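Local structure of putative cell filamentation protein (Bartonella quintana, 4N67) at residues A[19-24]-A[154-159]; A[35-40]-A[68-73]; A[85-88]-A[92-95]. The protein probably transfers AMP to target proteins as a VirB-translocated effector with a Fic domain, which here holds ADP. The protein carries 2 engineered substitutions. All blocks are in the same frame, centred on the assembly; numbering follows the deposited sequence.

Contact 1. Residues A[19-24]-A[154-159]; sequences ATLKNK and PFRKGN. With ADP (adenosine-5'-diphosphate), chain B.
L21 splits its isobutyl fork between two neighbouring basic side chains, and the two branches are held unequally. The closer one is CD1, which crosses the stem of K157 and comes within 3.6 Å of K157 CD. On the looser, partly exposed side, L21 CD2 sits above one face of the R156 guanidinium, offset toward its rim and 4.0 Å from R156 NH2. Segment 154-159 belongs to the signature loop of Fic enzymes, HPFx(D/E)GNGR, in which K157 occupies the usual acidic position. Away from L21 the loop is gripped firmly. N159 OD1 accepts from F155 N at 2.9 Å, and N159 ND2 donates almost straight (177°) to F155 O. The same ND2 reaches ADP O2B at 2.8 Å, and the backbone N of N159 binds that oxygen too, at 2.9 Å. G158 N gives a nearly straight bond of 2.9 Å to ADP O3B. With CG anti to its backbone N (chi1 -166°), K157 runs its aliphatic part past the phosphate end. Across the loops the chemistry is thus purely van der Waals, whereas the loop's polar work lies in three N-H donors of G158 and N159 holding two beta-phosphate oxygens, with G160 N a further donor to ADP.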
ATOM      1  N   ALA A  19     -11.653 -18.524  -9.772  1.00 27.66           N
ATOM      2  CA  ALA A  19     -11.214 -17.134  -9.684  1.00 27.52           C
ATOM      3  C   ALA A  19     -11.114 -16.695  -8.221  1.00 24.30           C
ATOM      4  O   ALA A  19     -11.032 -15.510  -7.935  1.00 24.55           O
ATOM      5  CB  ALA A  19     -12.180 -16.217 -10.427  1.00 28.91           C
ATOM      6  N   THR A  20     -11.141 -17.656  -7.303  1.00 22.97           N
ATOM      7  CA  THR A  20     -11.006 -17.354  -5.879  1.00 20.59           C
ATOM      8  C   THR A  20      -9.561 -17.564  -5.407  1.00 17.93           C
ATOM      9  O   THR A  20      -9.005 -18.648  -5.546  1.00 17.80           O
ATOM     10  CB  THR A  20     -11.933 -18.245  -5.047  1.00 21.63           C
ATOM     11  OG1 THR A  20     -13.293 -18.052  -5.488  1.00 23.48           O
ATOM     12  CG2 THR A  20     -11.863 -17.902  -3.585  1.00 21.60           C
ATOM     13  N   LEU A  21      -8.989 -16.504  -4.872  1.00 16.22           N
ATOM     14  CA  LEU A  21      -7.655 -16.546  -4.295  1.00 15.46           C
ATOM     15  C   LEU A  21      -7.644 -17.507  -3.122  1.00 14.95           C
ATOM     16  O   LEU A  21      -8.541 -17.455  -2.271  1.00 14.35           O
ATOM     17  CB  LEU A  21      -7.219 -15.177  -3.810  1.00 15.67           C
ATOM     18  CG  LEU A  21      -6.962 -14.115  -4.907  1.00 16.08           C
ATOM     19  CD1 LEU A  21      -6.873 -12.702  -4.350  1.00 16.54           C
ATOM     20  CD2 LEU A  21      -5.696 -14.486  -5.637  1.00 16.50           C
ATOM     21  N   LYS A  22      -6.614 -18.337  -3.060  1.00 13.46           N
ATOM     22  CA  LYS A  22      -6.384 -19.179  -1.901  1.00 13.33           C
ATOM     23  C   LYS A  22      -6.375 -18.294  -0.644  1.00 12.34           C
ATOM     24  O   LYS A  22      -5.719 -17.262  -0.592  1.00 12.02           O
ATOM     25  CB  LYS A  22      -5.044 -19.902  -2.024  1.00 13.72           C
ATOM     26  CG  LYS A  22      -4.992 -20.951  -3.119  1.00 14.86           C
ATOM     27  CD  LYS A  22      -3.626 -21.599  -3.270  1.00 15.18           C
ATOM     28  CE  LYS A  22      -3.616 -22.562  -4.454  1.00 16.26           C
ATOM     29  NZ  LYS A  22      -2.265 -23.152  -4.601  1.00 17.09           N
ATOM     30  N   ASN A  23      -7.067 -18.747   0.391  1.00 12.17           N
ATOM     31  CA  ASN A  23      -7.214 -17.944   1.598  1.00 11.78           C
ATOM     32  C   ASN A  23      -7.351 -18.842   2.810  1.00 11.80           C
ATOM     33  O   ASN A  23      -7.580 -20.049   2.686  1.00 13.21           O
ATOM     34  CB  ASN A  23      -8.412 -16.997   1.490  1.00 11.89           C
ATOM     35  CG  ASN A  23      -9.737 -17.736   1.421  1.00 12.35           C
ATOM     36  OD1 ASN A  23     -10.346 -18.058   2.448  1.00 12.76           O
ATOM     37  ND2 ASN A  23     -10.173 -18.098   0.212  1.00 12.85           N
ATOM     38  N   LYS A  24      -7.246 -18.234   3.985  0.50 11.78           N
ATOM     39  CA  LYS A  24      -7.268 -18.969   5.245  0.50 12.15           C
ATOM     40  C   LYS A  24      -8.643 -19.015   5.901  0.50 12.31           C
ATOM     41  O   LYS A  24      -8.807 -19.641   6.942  0.50 12.76           O
ATOM     42  CB  LYS A  24      -6.248 -18.347   6.191  0.50 12.38           C
ATOM     43  CG  LYS A  24      -4.821 -18.557   5.675  0.50 12.71           C
ATOM     44  CD  LYS A  24      -3.770 -17.717   6.369  0.50 13.17           C
ATOM     45  CE  LYS A  24      -3.714 -17.918   7.869  0.50 14.16           C
ATOM     46  NZ  LYS A  24      -2.423 -17.407   8.406  0.50 14.67           N
ATOM     47  N   PRO A 154       3.954  -3.544  -4.523  1.00 11.21           N
ATOM     48  CA  PRO A 154       4.801  -4.692  -4.210  1.00 11.31           C
ATOM     49  C   PRO A 154       4.140  -6.021  -3.964  1.00 11.16           C
ATOM     50  O   PRO A 154       4.835  -7.025  -3.985  1.00 11.44           O
ATOM     51  CB  PRO A 154       5.562  -4.250  -2.948  1.00 11.39           C
ATOM     52  CG  PRO A 154       5.419  -2.772  -2.933  1.00 11.56           C
ATOM     53  CD  PRO A 154       4.090  -2.483  -3.514  1.00 11.22           C
ATOM     54  N   PHE A 155       2.832  -6.020  -3.708  1.00 10.81           N
ATOM     55  CA  PHE A 155       2.110  -7.226  -3.306  1.00 10.89           C
ATOM     56  C   PHE A 155       1.153  -7.723  -4.379  1.00 11.16           C
ATOM     57  O   PHE A 155       0.673  -6.967  -5.208  1.00 11.05           O
ATOM     58  CB  PHE A 155       1.391  -6.969  -1.968  1.00 10.86           C
ATOM     59  CG  PHE A 155       2.302  -6.432  -0.884  1.00 10.62           C
ATOM     60  CD1 PHE A 155       3.140  -7.290  -0.170  1.00 10.89           C
ATOM     61  CD2 PHE A 155       2.375  -5.085  -0.615  1.00 10.55           C
ATOM     62  CE1 PHE A 155       4.010  -6.798   0.773  1.00 11.09           C
ATOM     63  CE2 PHE A 155       3.260  -4.603   0.336  1.00 10.49           C
ATOM     64  CZ  PHE A 155       4.078  -5.469   1.020  1.00 10.66           C
ATOM     65  N   ARG A 156       0.831  -8.995  -4.304  1.00 11.27           N
ATOM     66  CA  ARG A 156      -0.131  -9.553  -5.261  1.00 11.97           C
ATOM     67  C   ARG A 156      -1.514  -8.880  -5.141  1.00 12.54           C
ATOM     68  O   ARG A 156      -2.210  -8.703  -6.154  1.00 13.17           O
ATOM     69  CB  ARG A 156      -0.216 -11.061  -5.078  1.00 12.37           C
ATOM     70  CG  ARG A 156      -1.318 -11.735  -5.867  1.00 12.93           C
ATOM     71  CD  ARG A 156      -1.126 -11.613  -7.382  1.00 13.68           C
ATOM     72  NE  ARG A 156      -2.238 -12.264  -8.085  1.00 14.35           N
ATOM     73  CZ  ARG A 156      -3.470 -11.765  -8.207  1.00 15.33           C
ATOM     74  NH1 ARG A 156      -3.805 -10.610  -7.670  1.00 15.32           N
ATOM     75  NH2 ARG A 156      -4.408 -12.491  -8.828  1.00 16.53           N
ATOM     76  N   LYS A 157      -1.896  -8.531  -3.918  1.00 12.70           N
ATOM     77  CA  LYS A 157      -3.128  -7.828  -3.625  1.00 13.79           C
ATOM     78  C   LYS A 157      -2.974  -7.128  -2.285  1.00 12.20           C
ATOM     79  O   LYS A 157      -2.091  -7.510  -1.496  1.00 11.89           O
ATOM     80  CB  LYS A 157      -4.306  -8.814  -3.554  1.00 15.71           C
ATOM     81  CG  LYS A 157      -5.669  -8.165  -3.575  1.00 18.49           C
ATOM     82  CD  LYS A 157      -6.767  -9.213  -3.555  1.00 21.85           C
ATOM     83  CE  LYS A 157      -8.123  -8.541  -3.345  1.00 23.74           C
ATOM     84  NZ  LYS A 157      -8.885  -9.170  -2.215  1.00 27.11           N
ATOM     85  N   GLY A 158      -3.808  -6.112  -2.044  1.00 11.95           N
ATOM     86  CA  GLY A 158      -3.788  -5.395  -0.769  1.00 11.84           C
ATOM     87  C   GLY A 158      -2.833  -4.224  -0.768  1.00 11.38           C
ATOM     88  O   GLY A 158      -2.503  -3.691   0.291  1.00 11.22           O
ATOM     89  N   ASN A 159      -2.411  -3.775  -1.937  1.00 11.22           N
ATOM     90  CA  ASN A 159      -1.466  -2.662  -1.996  1.00 11.18           C
ATOM     91  C   ASN A 159      -2.051  -1.341  -1.461  1.00 11.01           C
ATOM     92  O   ASN A 159      -1.402  -0.644  -0.696  1.00 11.72           O
ATOM     93  CB  ASN A 159      -0.939  -2.457  -3.386  1.00 11.69           C
ATOM     94  CG  ASN A 159      -0.099  -3.626  -3.843  1.00 11.69           C
ATOM     95  OD1 ASN A 159       1.061  -3.724  -3.448  1.00 12.19           O
ATOM     96  ND2 ASN A 159      -0.706  -4.556  -4.569  1.00 12.34           N
TER
HETATM   97  PB  ADP B 301      -4.853  -4.264  -4.988  1.00 25.53           P
HETATM   98  O1B ADP B 301      -4.943  -5.031  -6.317  1.00 28.42           O
HETATM   99  O2B ADP B 301      -3.427  -4.077  -4.598  1.00 22.47           O
HETATM  100  O3B ADP B 301      -5.688  -4.869  -3.857  1.00 25.37           O
HETATM  101  PA  ADP B 301      -5.864  -1.505  -4.861  1.00 28.49           P
HETATM  102  O1A ADP B 301      -7.328  -1.104  -5.104  1.00 32.23           O
HETATM  103  O2A ADP B 301      -5.435  -1.638  -3.418  1.00 27.74           O
HETATM  104  O3A ADP B 301      -5.570  -2.951  -5.579  1.00 29.46           O
HETATM  105  O5' ADP B 301      -4.959  -0.491  -5.681  1.00 27.55           O
HETATM  106  C5' ADP B 301      -3.568  -0.314  -5.389  1.00 25.96           C
HETATM  107  C4' ADP B 301      -3.196   1.125  -5.731  1.00 26.56           C
HETATM  108  O4' ADP B 301      -3.175   1.286  -7.164  1.00 27.49           O
HETATM  109  C3' ADP B 301      -4.173   2.148  -5.160  1.00 25.72           C
HETATM  110  O3' ADP B 301      -3.459   3.255  -4.573  1.00 24.64           O
HETATM  111  C2' ADP B 301      -4.963   2.592  -6.377  1.00 26.11           C
HETATM  112  O2' ADP B 301      -5.495   3.921  -6.290  1.00 27.07           O
HETATM  113  C1' ADP B 301      -3.938   2.471  -7.467  1.00 27.55           C
HETATM  114  N9  ADP B 301      -4.488   2.338  -8.831  1.00 27.94           N
HETATM  115  C8  ADP B 301      -5.710   1.921  -9.221  1.00 29.57           C
HETATM  116  N7  ADP B 301      -5.750   1.934 -10.574  1.00 30.36           N
HETATM  117  C5  ADP B 301      -4.570   2.351 -11.051  1.00 30.15           C
HETATM  118  C6  ADP B 301      -3.958   2.597 -12.364  1.00 31.72           C
HETATM  119  N6  ADP B 301      -4.714   2.349 -13.477  1.00 33.77           N
HETATM  120  N1  ADP B 301      -2.688   3.026 -12.444  1.00 30.62           N
HETATM  121  C2  ADP B 301      -1.971   3.244 -11.306  1.00 30.37           C
HETATM  122  N3  ADP B 301      -2.486   3.045 -10.072  1.00 27.32           N
HETATM  123  C4  ADP B 301      -3.731   2.610  -9.883  1.00 27.43           C

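Contact 2. Residues A[35-40]-A[68-73]; sequences ERCAHE and CLFHKT. Engineered in segment 68-73: K72 (natural residue Asn).
C37 points its sulfur into the corner between F70 and T73, a Cys sulfur-aromatic contact that joins helix 30-48 to the end of helix 59-70 in the helical Fic fold. C37 gives up the largest area to segment 68-73, followed by T73 and E40. With SG anti to the backbone N (chi1 173°), the C37 thiol arrives at the edge of the F70 ring, SG 3.9 Å from F70 CE1 and the line from SG to the ring centre lying 76° off the ring normal, so the ring presents its rim and not its pi face. F70 is also stacked on H66, and the nearest atom of its side chain lies about 5 Å from the bound magnesium ion, which places this packing just behind the nucleotide site.

T73 closes the other wall of the corner. Its CG2 methyl is directed at the helix, 4.0 Å from C37 SG, while its hydroxyl is hydrogen-bonded to H25 NE2; one branch therefore serves the apolar seam and the other a polar partner.

E40, one helical turn beyond C37, contributes area by lying alongside without close contact. Its carboxylate is occupied elsewhere, in a salt bridge with R43 and in a bond from its neighbour H39. The engineered K72, an asparagine in the natural protein, leans toward the helix, but its ammonium pairs with E44, leaving K72 NZ 6.1 Å from E40 OE1. In the H39 bond, H39 ND1 lies 2.9 Å from E40 OE2, which sits almost exactly in the imidazole plane and is met on its anti side, the donor somewhat out of the carboxylate plane.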
ATOM      1  N   GLU A  35     -15.648  -9.608   0.631  1.00 17.97           N
ATOM      2  CA  GLU A  35     -16.348  -8.949   1.734  1.00 18.44           C
ATOM      3  C   GLU A  35     -15.753  -9.301   3.098  1.00 16.88           C
ATOM      4  O   GLU A  35     -15.593  -8.442   3.965  1.00 16.18           O
ATOM      5  CB  GLU A  35     -17.832  -9.283   1.701  1.00 21.44           C
ATOM      6  CG  GLU A  35     -18.560  -8.695   0.513  1.00 24.90           C
ATOM      7  CD  GLU A  35     -20.051  -8.972   0.542  1.00 29.32           C
ATOM      8  OE1 GLU A  35     -20.652  -9.009   1.642  1.00 34.25           O
ATOM      9  OE2 GLU A  35     -20.654  -9.132  -0.546  1.00 35.13           O
ATOM     10  N   ARG A  36     -15.435 -10.575   3.298  1.00 16.14           N
ATOM     11  CA  ARG A  36     -14.820 -10.992   4.560  1.00 16.10           C
ATOM     12  C   ARG A  36     -13.479 -10.294   4.752  1.00 15.77           C
ATOM     13  O   ARG A  36     -13.172  -9.765   5.810  1.00 15.32           O
ATOM     14  CB  ARG A  36     -14.637 -12.527   4.591  1.00 16.32           C
ATOM     15  CG  ARG A  36     -13.881 -13.053   5.830  1.00 15.91           C
ATOM     16  CD  ARG A  36     -14.834 -13.726   6.787  1.00 16.35           C
ATOM     17  NE  ARG A  36     -14.101 -14.212   7.953  1.00 15.54           N
ATOM     18  CZ  ARG A  36     -13.905 -13.522   9.063  1.00 15.46           C
ATOM     19  NH1 ARG A  36     -14.445 -12.318   9.241  1.00 15.49           N
ATOM     20  NH2 ARG A  36     -13.236 -14.057  10.059  1.00 15.30           N
ATOM     21  N   CYS A  37     -12.668 -10.287   3.710  1.00 15.56           N
ATOM     22  CA  CYS A  37     -11.361  -9.641   3.745  1.00 16.20           C
ATOM     23  C   CYS A  37     -11.449  -8.133   3.947  1.00 15.73           C
ATOM     24  O   CYS A  37     -10.651  -7.545   4.700  1.00 15.93           O
ATOM     25  CB  CYS A  37     -10.654 -10.007   2.434  1.00 16.96           C
ATOM     26  SG  CYS A  37      -9.111  -9.183   2.150  1.00 17.03           S
ATOM     27  N   ALA A  38     -12.400  -7.497   3.284  1.00 15.83           N
ATOM     28  CA  ALA A  38     -12.588  -6.068   3.474  1.00 16.12           C
ATOM     29  C   ALA A  38     -12.859  -5.765   4.950  1.00 16.40           C
ATOM     30  O   ALA A  38     -12.314  -4.819   5.530  1.00 15.66           O
ATOM     31  CB  ALA A  38     -13.685  -5.559   2.570  1.00 17.19           C
ATOM     32  N   HIS A  39     -13.739  -6.565   5.565  1.00 16.70           N
ATOM     33  CA  HIS A  39     -14.107  -6.379   6.958  1.00 17.39           C
ATOM     34  C   HIS A  39     -12.932  -6.627   7.903  1.00 16.47           C
ATOM     35  O   HIS A  39     -12.652  -5.842   8.838  1.00 16.59           O
ATOM     36  CB  HIS A  39     -15.286  -7.338   7.264  1.00 18.14           C
ATOM     37  CG  HIS A  39     -15.859  -7.214   8.638  1.00 19.79           C
ATOM     38  ND1 HIS A  39     -15.257  -7.735   9.764  1.00 20.37           N
ATOM     39  CD2 HIS A  39     -17.027  -6.678   9.058  1.00 21.46           C
ATOM     40  CE1 HIS A  39     -16.025  -7.516  10.818  1.00 21.01           C
ATOM     41  NE2 HIS A  39     -17.104  -6.879  10.416  1.00 22.73           N
ATOM     42  N   GLU A  40     -12.169  -7.674   7.626  1.00 16.23           N
ATOM     43  CA  GLU A  40     -11.031  -7.995   8.452  1.00 16.64           C
ATOM     44  C   GLU A  40      -9.920  -6.998   8.314  1.00 15.03           C
ATOM     45  O   GLU A  40      -9.372  -6.591   9.326  1.00 14.58           O
ATOM     46  CB  GLU A  40     -10.586  -9.408   8.179  1.00 18.15           C
ATOM     47  CG  GLU A  40     -11.739 -10.256   8.691  1.00 21.07           C
ATOM     48  CD  GLU A  40     -12.057 -10.004  10.202  1.00 22.67           C
ATOM     49  OE1 GLU A  40     -11.386 -10.773  10.896  1.00 23.23           O
ATOM     50  OE2 GLU A  40     -12.875  -9.080  10.757  1.00 22.99           O
ATOM     51  N   CYS A  68       0.330  -7.487   8.927  0.60  9.88           N
ATOM     52  CA  CYS A  68      -0.668  -7.245   9.974  0.60 10.39           C
ATOM     53  C   CYS A  68      -2.063  -7.214   9.366  0.60 10.67           C
ATOM     54  O   CYS A  68      -2.999  -7.831   9.888  0.60 11.10           O
ATOM     55  CB  CYS A  68      -0.353  -5.956  10.722  0.60 10.19           C
ATOM     56  SG  CYS A  68       1.130  -6.039  11.752  0.60 10.55           S
ATOM     57  N   LEU A  69      -2.206  -6.517   8.251  1.00 10.69           N
ATOM     58  CA  LEU A  69      -3.537  -6.385   7.644  1.00 10.74           C
ATOM     59  C   LEU A  69      -4.047  -7.692   7.049  1.00 10.85           C
ATOM     60  O   LEU A  69      -5.254  -7.943   7.097  1.00 11.54           O
ATOM     61  CB  LEU A  69      -3.571  -5.277   6.557  1.00 11.27           C
ATOM     62  CG  LEU A  69      -3.245  -3.867   7.038  1.00 11.86           C
ATOM     63  CD1 LEU A  69      -3.285  -2.887   5.875  1.00 12.10           C
ATOM     64  CD2 LEU A  69      -4.141  -3.387   8.172  1.00 12.94           C
ATOM     65  N   PHE A  70      -3.162  -8.532   6.517  1.00 10.03           N
ATOM     66  CA  PHE A  70      -3.578  -9.646   5.696  1.00 10.61           C
ATOM     67  C   PHE A  70      -3.236 -11.035   6.197  1.00 10.48           C
ATOM     68  O   PHE A  70      -3.670 -12.014   5.578  1.00 10.77           O
ATOM     69  CB  PHE A  70      -3.070  -9.496   4.259  1.00 10.83           C
ATOM     70  CG  PHE A  70      -3.731  -8.394   3.509  1.00 11.17           C
ATOM     71  CD1 PHE A  70      -4.932  -8.628   2.888  1.00 11.56           C
ATOM     72  CD2 PHE A  70      -3.178  -7.118   3.450  1.00 11.53           C
ATOM     73  CE1 PHE A  70      -5.584  -7.613   2.200  1.00 12.04           C
ATOM     74  CE2 PHE A  70      -3.841  -6.105   2.776  1.00 12.07           C
ATOM     75  CZ  PHE A  70      -5.051  -6.351   2.178  1.00 12.27           C
ATOM     76  N   HIS A  71      -2.497 -11.179   7.280  1.00 10.79           N
ATOM     77  CA  HIS A  71      -2.051 -12.519   7.653  1.00 11.74           C
ATOM     78  C   HIS A  71      -3.155 -13.493   8.022  1.00 11.87           C
ATOM     79  O   HIS A  71      -2.961 -14.688   7.882  1.00 12.31           O
ATOM     80  CB  HIS A  71      -0.962 -12.534   8.708  1.00 12.61           C
ATOM     81  CG  HIS A  71      -1.452 -12.346  10.078  1.00 14.53           C
ATOM     82  ND1 HIS A  71      -1.740 -11.118  10.637  1.00 16.41           N
ATOM     83  CD2 HIS A  71      -1.657 -13.263  11.057  1.00 16.28           C
ATOM     84  CE1 HIS A  71      -2.128 -11.290  11.888  1.00 17.42           C
ATOM     85  NE2 HIS A  71      -2.076 -12.577  12.164  1.00 18.54           N
ATOM     86  N   LYS A  72      -4.304 -13.004   8.479  1.00 11.70           N
ATOM     87  CA  LYS A  72      -5.409 -13.928   8.758  1.00 12.59           C
ATOM     88  C   LYS A  72      -6.147 -14.330   7.482  1.00 12.03           C
ATOM     89  O   LYS A  72      -6.930 -15.274   7.501  1.00 11.71           O
ATOM     90  CB  LYS A  72      -6.375 -13.343   9.787  1.00 14.59           C
ATOM     91  CG  LYS A  72      -5.652 -13.143  11.109  1.00 16.69           C
ATOM     92  CD  LYS A  72      -6.492 -12.533  12.197  1.00 20.23           C
ATOM     93  CE  LYS A  72      -5.597 -11.918  13.279  1.00 22.23           C
ATOM     94  NZ  LYS A  72      -6.211 -10.795  14.047  1.00 23.60           N
ATOM     95  N   THR A  73      -5.871 -13.646   6.372  1.00 10.96           N
ATOM     96  CA  THR A  73      -6.536 -13.928   5.093  1.00 11.01           C
ATOM     97  C   THR A  73      -5.648 -14.706   4.140  1.00 10.74           C
ATOM     98  O   THR A  73      -6.088 -15.678   3.539  1.00 11.09           O
ATOM     99  CB  THR A  73      -6.978 -12.582   4.444  1.00 10.90           C
ATOM    100  OG1 THR A  73      -7.905 -11.917   5.336  1.00 11.16           O
ATOM    101  CG2 THR A  73      -7.562 -12.780   3.040  1.00 11.41           C
TER

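Contact 3. Residues A[85-88]-A[92-95]; sequences FTFE and TACM
F87 brings the edge of its ring against the methyl of A93, with F87 CE1 3.8 Å from A93 CB and the methyl near the ring plane. One face of the same ring receives F85, whose CE2 stands 3.9 Å above the plane of F87, offset toward the rim; K22 adds a cation-pi contact to F87. These groups decorate a short antiparallel beta hairpin, consistent with the flap that in Fic enzymes borders the active site and helps to position the target. F85 and A93 form its hydrogen-bonded pair: F85 N donates to A93 O, in the carbonyl plane, and A93 N returns a bond to F85 O, tilted 21° from that plane, each 2.9 Å long. T92 CA also approaches F85 O, at 3.2 Å, in a CA-H...O contact. At the adjacent non-hydrogen-bonded pair, the threonines T86 and T92 face each other on the other side of the hairpin. Both hydroxyls are turned anti to their carbonyl carbons (chi1 -57° in T86), which leaves T86 OG1 2.9 Å from T92 OG1. A hydroxyl bond thus supplements the backbone where the main chain offers none, while the opposite face relies on aromatic and methyl packing.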
ATOM      1  N   PHE A  85       6.683 -17.820  -3.391  1.00 17.32           N
ATOM      2  CA  PHE A  85       6.052 -18.134  -2.101  1.00 16.17           C
ATOM      3  C   PHE A  85       5.464 -19.522  -2.203  1.00 15.97           C
ATOM      4  O   PHE A  85       4.668 -19.782  -3.090  1.00 15.76           O
ATOM      5  CB  PHE A  85       4.918 -17.171  -1.735  1.00 15.63           C
ATOM      6  CG  PHE A  85       4.215 -17.598  -0.489  1.00 15.31           C
ATOM      7  CD1 PHE A  85       4.810 -17.394   0.762  1.00 15.55           C
ATOM      8  CD2 PHE A  85       3.033 -18.339  -0.534  1.00 15.74           C
ATOM      9  CE1 PHE A  85       4.226 -17.838   1.927  1.00 15.98           C
ATOM     10  CE2 PHE A  85       2.469 -18.787   0.635  1.00 15.76           C
ATOM     11  CZ  PHE A  85       3.058 -18.553   1.867  1.00 15.89           C
ATOM     12  N   THR A  86       5.828 -20.399  -1.276  1.00 15.58           N
ATOM     13  CA  THR A  86       5.300 -21.762  -1.287  1.00 15.88           C
ATOM     14  C   THR A  86       4.185 -21.891  -0.260  1.00 15.40           C
ATOM     15  O   THR A  86       4.397 -21.725   0.949  1.00 15.56           O
ATOM     16  CB  THR A  86       6.400 -22.771  -1.026  1.00 16.73           C
ATOM     17  OG1 THR A  86       7.434 -22.598  -2.011  1.00 17.61           O
ATOM     18  CG2 THR A  86       5.868 -24.193  -1.115  1.00 17.27           C
ATOM     19  N   PHE A  87       3.008 -22.252  -0.741  1.00 14.87           N
ATOM     20  CA  PHE A  87       1.865 -22.465   0.125  1.00 14.92           C
ATOM     21  C   PHE A  87       2.012 -23.772   0.921  1.00 16.24           C
ATOM     22  O   PHE A  87       2.785 -24.644   0.590  1.00 16.59           O
ATOM     23  CB  PHE A  87       0.595 -22.577  -0.716  1.00 14.47           C
ATOM     24  CG  PHE A  87       0.092 -21.279  -1.292  1.00 13.89           C
ATOM     25  CD1 PHE A  87       0.510 -20.843  -2.545  1.00 13.63           C
ATOM     26  CD2 PHE A  87      -0.846 -20.524  -0.599  1.00 13.34           C
ATOM     27  CE1 PHE A  87       0.028 -19.675  -3.085  1.00 13.47           C
ATOM     28  CE2 PHE A  87      -1.341 -19.338  -1.139  1.00 13.17           C
ATOM     29  CZ  PHE A  87      -0.905 -18.916  -2.397  1.00 12.89           C
ATOM     30  N   GLU A  88       1.213 -23.916   1.958  1.00 17.45           N
ATOM     31  CA  GLU A  88       1.120 -25.159   2.698  1.00 19.95           C
ATOM     32  C   GLU A  88       0.767 -26.335   1.777  1.00 19.85           C
ATOM     33  O   GLU A  88       1.216 -27.466   2.014  1.00 20.17           O
ATOM     34  CB  GLU A  88       0.053 -24.954   3.750  1.00 23.12           C
ATOM     35  CG  GLU A  88      -0.182 -25.969   4.823  1.00 28.24           C
ATOM     36  CD  GLU A  88      -1.259 -25.413   5.738  1.00 31.41           C
ATOM     37  OE1 GLU A  88      -2.423 -25.835   5.606  1.00 37.51           O
ATOM     38  OE2 GLU A  88      -0.961 -24.477   6.506  1.00 35.58           O
ATOM     39  N   THR A  92       3.908 -23.214  -5.535  1.00 18.40           N
ATOM     40  CA  THR A  92       4.657 -21.969  -5.411  1.00 18.01           C
ATOM     41  C   THR A  92       4.091 -20.929  -6.357  1.00 17.90           C
ATOM     42  O   THR A  92       3.787 -21.245  -7.521  1.00 18.98           O
ATOM     43  CB  THR A  92       6.157 -22.208  -5.659  1.00 19.31           C
ATOM     44  OG1 THR A  92       6.647 -23.169  -4.707  1.00 20.03           O
ATOM     45  CG2 THR A  92       6.968 -20.935  -5.521  1.00 19.55           C
ATOM     46  N   ALA A  93       3.897 -19.720  -5.839  1.00 16.70           N
ATOM     47  CA  ALA A  93       3.293 -18.618  -6.605  1.00 16.42           C
ATOM     48  C   ALA A  93       4.158 -17.372  -6.550  1.00 16.43           C
ATOM     49  O   ALA A  93       4.875 -17.140  -5.582  1.00 16.92           O
ATOM     50  CB  ALA A  93       1.911 -18.295  -6.059  1.00 16.32           C
ATOM     51  N   CYS A  94       4.070 -16.585  -7.611  1.00 16.64           N
ATOM     52  CA  CYS A  94       4.566 -15.226  -7.640  1.00 17.45           C
ATOM     53  C   CYS A  94       3.975 -14.550  -8.865  1.00 16.76           C
ATOM     54  O   CYS A  94       3.358 -15.196  -9.700  1.00 17.17           O
ATOM     55  CB  CYS A  94       6.080 -15.179  -7.664  1.00 18.80           C
ATOM     56  SG  CYS A  94       6.830 -16.024  -9.070  1.00 22.84           S
ATOM     57  N   MET A  95       4.173 -13.243  -8.953  1.00 16.65           N
ATOM     58  CA  MET A  95       3.655 -12.481 -10.080  1.00 16.84           C
ATOM     59  C   MET A  95       4.510 -11.246 -10.291  1.00 16.70           C
ATOM     60  O   MET A  95       4.159 -10.150  -9.911  1.00 15.32           O
ATOM     61  CB  MET A  95       2.194 -12.131  -9.876  1.00 17.67           C
ATOM     62  CG  MET A  95       1.558 -11.596 -11.151  1.00 19.54           C
ATOM     63  SD  MET A  95      -0.215 -11.558 -10.978  1.00 21.77           S
ATOM     64  CE  MET A  95      -0.712 -11.038 -12.622  1.00 23.07           C
TER

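Overall arrangement
Along the chain, contact 1 is the outermost closure: contacts 2 and 3 follow one another in series between its two segments. Its centre lies about 10 Å from that of contact 2 and about 11 Å from that of contact 3, whereas the centres of contacts 2 and 3 are about 19 Å apart and the two do not touch. The N-terminal loop 19-24 therefore mediates, with K24 reaching the turn at residues 71-73 and K22 the hairpin. The signature loop 154-159 reaches both as well, G158 packing on F70 and R156 on M95. Helix pair and probable flap thus border the same ADP-binding loop from separate directions.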